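Local coordinates for copper induced nitroreductase D (Lactococcus lactis, PDB 2WQF) that is a copper-induced, FMN-binding nitroreductase that takes part in the defence of the bacterium against oxidative stress, at the interface of chains A and B. Residues are numbered along the deposited sequence; one frame, centred on the assembly and turned at random. Chains: chain A/B, Copper induced nitroreductase D.

Three patches of one two-fold interface each have a twin with the chains exchanged. Contact 1 and contact 2 are neighbours, the centres of their C-alpha atoms about 9 Å apart, and both draw on helices 3-9 and 121-143 of chain A. Between such centres, contact 3 is about 16 Å from contact 1 and 18 Å from contact 2; there the end of chain B reaches helix 23-35 and strand 46-52 of chain A. Helix packing near the two-fold axis is paired with an exchanged C-terminal strand, and an FMN-binding residue in contact 2 suggests that dimer assembly and cofactor site are linked.

Contact 1: the interface of chains A and B. Residues chain A 3, 6, 136, 139-140, 143; chain B 3-4.
A:Phe3 and B:Phe3, equivalent residues of helix 3-9 in the two subunits, meet at the two-fold axis of this nitroreductase-family dimer. A:Phe3 CE1 and B:Phe3 CE1 lie 3.4 Å apart; the two side chains lie obliquely to one another, pointing broadly the same way, and the rings meet at their CE1 edges. Both residues have chi1 179°, with CG opposite the backbone N, which brings each ring alongside its twin and, for B:Phe3, against helix 121-143 of chain A.

B:Phe3, which hides 92 Å² against chain A, receives further apolar contacts mainly from one side of its ring. On that face sits the methyl CG2 of A:Thr139, 3.7 Å from the ring centroid and displaced toward the rim, a CH-pi contact from helix 121-143. The next residue of that helix, A:Ala140, brings its CA to 3.7 Å from B:Phe3 CD2. CB of A:Ser6 reaches B:Phe3 CD1 at 3.8 Å, and the methylene CG of A:Glu143 packs against B:Phe3 CB.

Among polar groups, the backbone carbonyl O of A:Asn136 comes to 3.4 Å from the ring carbon CE2 of B:Phe3. Water 1 joins the subunits: B:Phe3 N lies 2.9 Å from it, with 157° at the hydrogen, and the carboxylate OE1 of A:Glu143 2.7 Å. A weak hydrogen bond from A:Ser6 OG to this same OE1 may help to steady the carboxylate.

Contact 2: the interface of chains A and B. Residues chain A 7, 10, 135, 138; chain B 36-38.
A:Arg10, an FMN-binding residue, lays its guanidinium group across the pyrrolidine ring of B:Pro38. From CB the chain leaves with CG opposite the backbone N (chi1 -179°), then bends at chi2 and again at chi3 (54°), folding through CG and CD until the tip faces chain B. A:Arg10 NE points to water 2, 2.8 Å away with 168° at the hydrogen; this water also touches the carbonyl O atoms of A:Leu7 and B:Phe36. A:Arg10 CZ is 3.6 Å from B:Pro38 CG, which stands over the middle of one guanidinium face. A:Arg10 NH2 lies 3.5 Å from B:Pro38 CB. The guanidinium meets the A:Trp138 indole edge-on, with A:Arg10 NH1 3.3 Å above the indole plane near the rim.

The proline is supported from another direction by A:Val135, whose CG1 is 3.6 Å from B:Pro38 CG. On the backbone side, water 3 bridges B:Phe36 O, at 3.0 Å, to the backbone O atoms of A:Leu7 and A:Arg10. The two waters thus fill the seam between the end of helix 3-9 and the loop of chain B. With its plane packed on the partner and its NE bound to water, A:Arg10 is probably positioned for FMN by the dimer interface itself.

Contact 3: the interface of chains A and B. Residues chain A 31, 34-35, 46, 48; chain B 197-198.
The ring of B:Phe198 packs tightly against A:Lys31, A:Val34 and A:Leu48. CG of A:Lys31 stands over the middle of one face, 3.8 Å from the centroid, a CH-pi contact. The opposite face carries B:Arg197 CG, offset toward the rim. At the ring's edge, in its plane, CB of A:Val34 approaches CE1 of B:Phe198 at 3.8 Å, its side chain pointing against that of the phenylalanine. A:Leu48 lies alongside and points the same way, with A:Leu48 CB 4.0 Å from B:Phe198 CD1. A backbone hydrogen bond secures this half: A:Leu48 N donates to B:Arg197 O at 2.8 Å, with 166° at the hydrogen.

The guanidinium of B:Arg197 forms the looser, watery half. Its CG takes the position between backbone N and carbonyl carbon (chi1 61°), and an extended chain carries the tip toward helix 23-35. B:Arg197 NH1 is 2.8 Å from water 5, which leads to A:Gly46 O. The polar link to A:Arg35 O runs through water 4, reached by both NH1 and NH2, while B:Arg197 NH2 also touches A:Arg35 CA; the two guanidinium groups, probably both charged, stay 4.6 Å apart (B:Arg197 NH2 to A:Arg35 NH1).

Here B:Phe198 opens strand 198-201 and forms a parallel bridge with A:Leu48, so the chain B C-terminus extends the sheet of chain A beside strand 46-52, against helix 23-35.

Contact 1: the interface of chains A and B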
# COMPACT_ATOMS: atom_id res chain seq x y z
N PHE A 3 16.28 5.45 2.02
CA PHE A 3 14.95 4.87 1.81
C PHE A 3 14.45 5.13 0.39
O PHE A 3 13.91 4.25 -0.27
CB PHE A 3 13.95 5.46 2.83
CG PHE A 3 12.56 4.93 2.67
CD1 PHE A 3 12.26 3.62 2.97
CD2 PHE A 3 11.55 5.74 2.18
CE1 PHE A 3 11.00 3.12 2.79
CE2 PHE A 3 10.29 5.24 1.99
CZ PHE A 3 10.01 3.93 2.30
N SER A 6 16.03 2.84 -1.92
CA SER A 6 15.45 1.50 -1.82
C SER A 6 14.18 1.44 -2.66
O SER A 6 13.94 0.46 -3.36
CB SER A 6 15.15 1.13 -0.36
OG SER A 6 16.34 1.06 0.40
N ASN A 136 5.91 -3.47 0.42
CA ASN A 136 6.97 -3.50 1.40
C ASN A 136 7.80 -4.79 1.24
O ASN A 136 9.03 -4.75 1.35
CB ASN A 136 6.45 -3.30 2.85
CG ASN A 136 6.24 -1.84 3.19
OD1 ASN A 136 6.75 -0.96 2.49
ND2 ASN A 136 5.47 -1.58 4.24
N THR A 139 9.87 -4.51 -2.06
CA THR A 139 11.01 -3.65 -1.91
C THR A 139 12.08 -4.29 -1.02
O THR A 139 13.28 -4.18 -1.30
CB THR A 139 10.60 -2.26 -1.33
OG1 THR A 139 9.59 -1.69 -2.17
CG2 THR A 139 11.80 -1.34 -1.27
N ALA A 140 11.65 -4.99 0.03
CA ALA A 140 12.61 -5.68 0.89
C ALA A 140 13.39 -6.76 0.10
O ALA A 140 14.61 -6.93 0.28
CB ALA A 140 11.90 -6.29 2.11
N GLU A 143 16.03 -5.22 -2.00
CA GLU A 143 17.21 -4.87 -1.23
C GLU A 143 18.15 -6.07 -1.02
O GLU A 143 19.35 -5.89 -0.86
CB GLU A 143 16.82 -4.22 0.10
CG GLU A 143 16.26 -2.82 -0.09
CD GLU A 143 17.32 -1.79 -0.49
OE1 GLU A 143 18.05 -1.28 0.41
OE2 GLU A 143 17.42 -1.51 -1.71
N PHE B 3 16.54 -1.15 4.89
CA PHE B 3 15.14 -0.93 4.52
C PHE B 3 14.20 -1.38 5.64
O PHE B 3 13.25 -0.68 5.98
CB PHE B 3 14.81 -1.69 3.22
CG PHE B 3 13.38 -1.53 2.79
CD1 PHE B 3 12.91 -0.31 2.33
CD2 PHE B 3 12.50 -2.59 2.88
CE1 PHE B 3 11.60 -0.16 1.97
CE2 PHE B 3 11.18 -2.43 2.53
CZ PHE B 3 10.74 -1.21 2.07
N ILE B 4 14.47 -2.54 6.23
CA ILE B 4 13.61 -3.04 7.30
C ILE B 4 13.64 -2.08 8.49
O ILE B 4 12.61 -1.79 9.09
CB ILE B 4 14.01 -4.44 7.73
CG1 ILE B 4 13.74 -5.46 6.61
CG2 ILE B 4 13.28 -4.83 9.00
CD1 ILE B 4 12.30 -5.54 6.15
O HOH W 1 18.25 -2.38 2.85

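Contact 2: the interface of chains A and B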
# COMPACT_ATOMS: atom_id res chain seq x y z
N LEU A 7 13.36 2.49 -2.59
CA LEU A 7 12.13 2.52 -3.38
C LEU A 7 12.45 2.49 -4.86
O LEU A 7 11.80 1.77 -5.62
CB LEU A 7 11.29 3.76 -3.07
CG LEU A 7 10.69 3.88 -1.66
CD1 LEU A 7 9.79 5.11 -1.62
CD2 LEU A 7 9.93 2.64 -1.24
N ARG A 10 13.43 -1.00 -6.33
CA ARG A 10 12.36 -1.99 -6.51
C ARG A 10 11.76 -1.78 -7.90
O ARG A 10 11.31 -0.68 -8.23
CB ARG A 10 11.26 -1.84 -5.47
CG ARG A 10 10.14 -2.86 -5.62
CD ARG A 10 8.77 -2.30 -5.36
NE ARG A 10 8.57 -1.13 -6.19
CZ ARG A 10 8.28 -1.14 -7.50
NH1 ARG A 10 8.00 -2.28 -8.14
NH2 ARG A 10 8.20 0.01 -8.15
N VAL A 135 3.98 -4.23 -1.41
CA VAL A 135 5.10 -3.41 -1.89
C VAL A 135 6.23 -3.38 -0.88
O VAL A 135 7.39 -3.30 -1.26
CB VAL A 135 4.71 -1.96 -2.34
CG1 VAL A 135 3.68 -2.02 -3.42
CG2 VAL A 135 4.22 -1.11 -1.15
N TRP A 138 8.02 -6.57 -1.54
CA TRP A 138 8.65 -6.44 -2.85
C TRP A 138 9.94 -5.64 -2.75
O TRP A 138 10.98 -6.02 -3.29
CB TRP A 138 7.63 -5.75 -3.78
CG TRP A 138 7.86 -5.80 -5.25
CD1 TRP A 138 8.99 -6.17 -5.92
CD2 TRP A 138 6.91 -5.41 -6.25
NE1 TRP A 138 8.78 -6.07 -7.30
CE2 TRP A 138 7.51 -5.61 -7.50
CE3 TRP A 138 5.59 -4.95 -6.20
CZ2 TRP A 138 6.83 -5.32 -8.69
CZ3 TRP A 138 4.93 -4.66 -7.37
CH2 TRP A 138 5.55 -4.86 -8.61
N PHE B 36 8.32 6.93 -7.02
CA PHE B 36 8.90 5.59 -7.08
C PHE B 36 8.04 4.49 -6.52
O PHE B 36 8.52 3.37 -6.35
CB PHE B 36 10.28 5.60 -6.45
CG PHE B 36 11.23 6.55 -7.12
CD1 PHE B 36 11.44 6.46 -8.49
CD2 PHE B 36 11.88 7.54 -6.40
CE1 PHE B 36 12.31 7.32 -9.13
CE2 PHE B 36 12.73 8.40 -7.02
CZ PHE B 36 12.95 8.31 -8.40
N SER B 37 6.77 4.78 -6.30
CA SER B 37 5.79 3.78 -5.90
C SER B 37 5.17 3.11 -7.13
O SER B 37 4.80 3.79 -8.10
CB SER B 37 4.66 4.42 -5.09
OG SER B 37 5.11 4.90 -3.84
N PRO B 38 5.03 1.79 -7.10
CA PRO B 38 4.38 1.09 -8.23
C PRO B 38 2.85 1.23 -8.19
O PRO B 38 2.23 1.33 -7.11
CB PRO B 38 4.77 -0.35 -7.99
CG PRO B 38 4.86 -0.47 -6.49
CD PRO B 38 5.40 0.87 -6.02
O HOH W 2 9.15 1.28 -4.88
O HOH W 3 10.47 1.99 -8.19

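Contact 3: the interface of chains A and B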
# COMPACT_ATOMS: atom_id res chain seq x y z
N LYS A 31 8.87 -11.80 6.34
CA LYS A 31 8.10 -11.70 7.57
C LYS A 31 8.28 -10.31 8.20
O LYS A 31 7.31 -9.69 8.64
CB LYS A 31 8.50 -12.78 8.56
CG LYS A 31 8.06 -14.18 8.17
CD LYS A 31 8.60 -15.19 9.22
CE LYS A 31 8.16 -16.58 8.99
NZ LYS A 31 8.83 -17.53 9.92
N VAL A 34 6.30 -7.50 6.37
CA VAL A 34 4.88 -7.53 6.73
C VAL A 34 4.67 -7.06 8.19
O VAL A 34 3.79 -6.24 8.48
CB VAL A 34 4.31 -8.95 6.56
CG1 VAL A 34 2.89 -9.00 7.07
CG2 VAL A 34 4.41 -9.35 5.10
N ARG A 35 5.52 -7.54 9.09
CA ARG A 35 5.40 -7.23 10.52
C ARG A 35 5.39 -5.73 10.77
O ARG A 35 4.60 -5.20 11.57
CB ARG A 35 6.58 -7.87 11.27
CG ARG A 35 6.59 -7.64 12.75
CD ARG A 35 7.84 -8.21 13.39
NE ARG A 35 7.71 -8.31 14.85
CZ ARG A 35 7.09 -9.31 15.49
NH1 ARG A 35 6.58 -10.33 14.82
NH2 ARG A 35 6.99 -9.29 16.79
N GLY A 46 -3.36 -9.01 6.90
CA GLY A 46 -2.63 -9.70 5.84
C GLY A 46 -2.24 -11.11 6.25
O GLY A 46 -1.86 -11.36 7.41
N LEU A 48 0.00 -14.59 4.51
CA LEU A 48 0.88 -14.99 3.42
C LEU A 48 1.04 -16.50 3.35
O LEU A 48 1.19 -17.17 4.38
CB LEU A 48 2.28 -14.41 3.58
CG LEU A 48 2.50 -12.96 3.16
CD1 LEU A 48 1.70 -11.98 3.97
CD2 LEU A 48 4.00 -12.65 3.29
N ARG B 197 -0.22 -15.96 10.66
CA ARG B 197 -0.30 -15.19 9.41
C ARG B 197 0.72 -15.55 8.34
O ARG B 197 0.59 -15.05 7.25
CB ARG B 197 -0.28 -13.68 9.67
CG ARG B 197 0.97 -13.14 10.34
CD ARG B 197 0.96 -11.62 10.26
NE ARG B 197 1.91 -11.01 11.21
CZ ARG B 197 2.02 -9.71 11.46
NH1 ARG B 197 1.32 -8.86 10.75
NH2 ARG B 197 2.88 -9.26 12.37
N PHE B 198 1.68 -16.42 8.64
CA PHE B 198 2.67 -16.87 7.66
C PHE B 198 2.72 -18.37 7.59
O PHE B 198 2.92 -19.05 8.59
CB PHE B 198 4.08 -16.38 8.01
CG PHE B 198 4.20 -14.88 8.23
CD1 PHE B 198 4.02 -14.00 7.21
CD2 PHE B 198 4.55 -14.38 9.47
CE1 PHE B 198 4.16 -12.65 7.42
CE2 PHE B 198 4.69 -13.03 9.67
CZ PHE B 198 4.50 -12.17 8.65
O HOH W 4 2.33 -6.51 12.23
O HOH W 5 -0.37 -9.33 8.53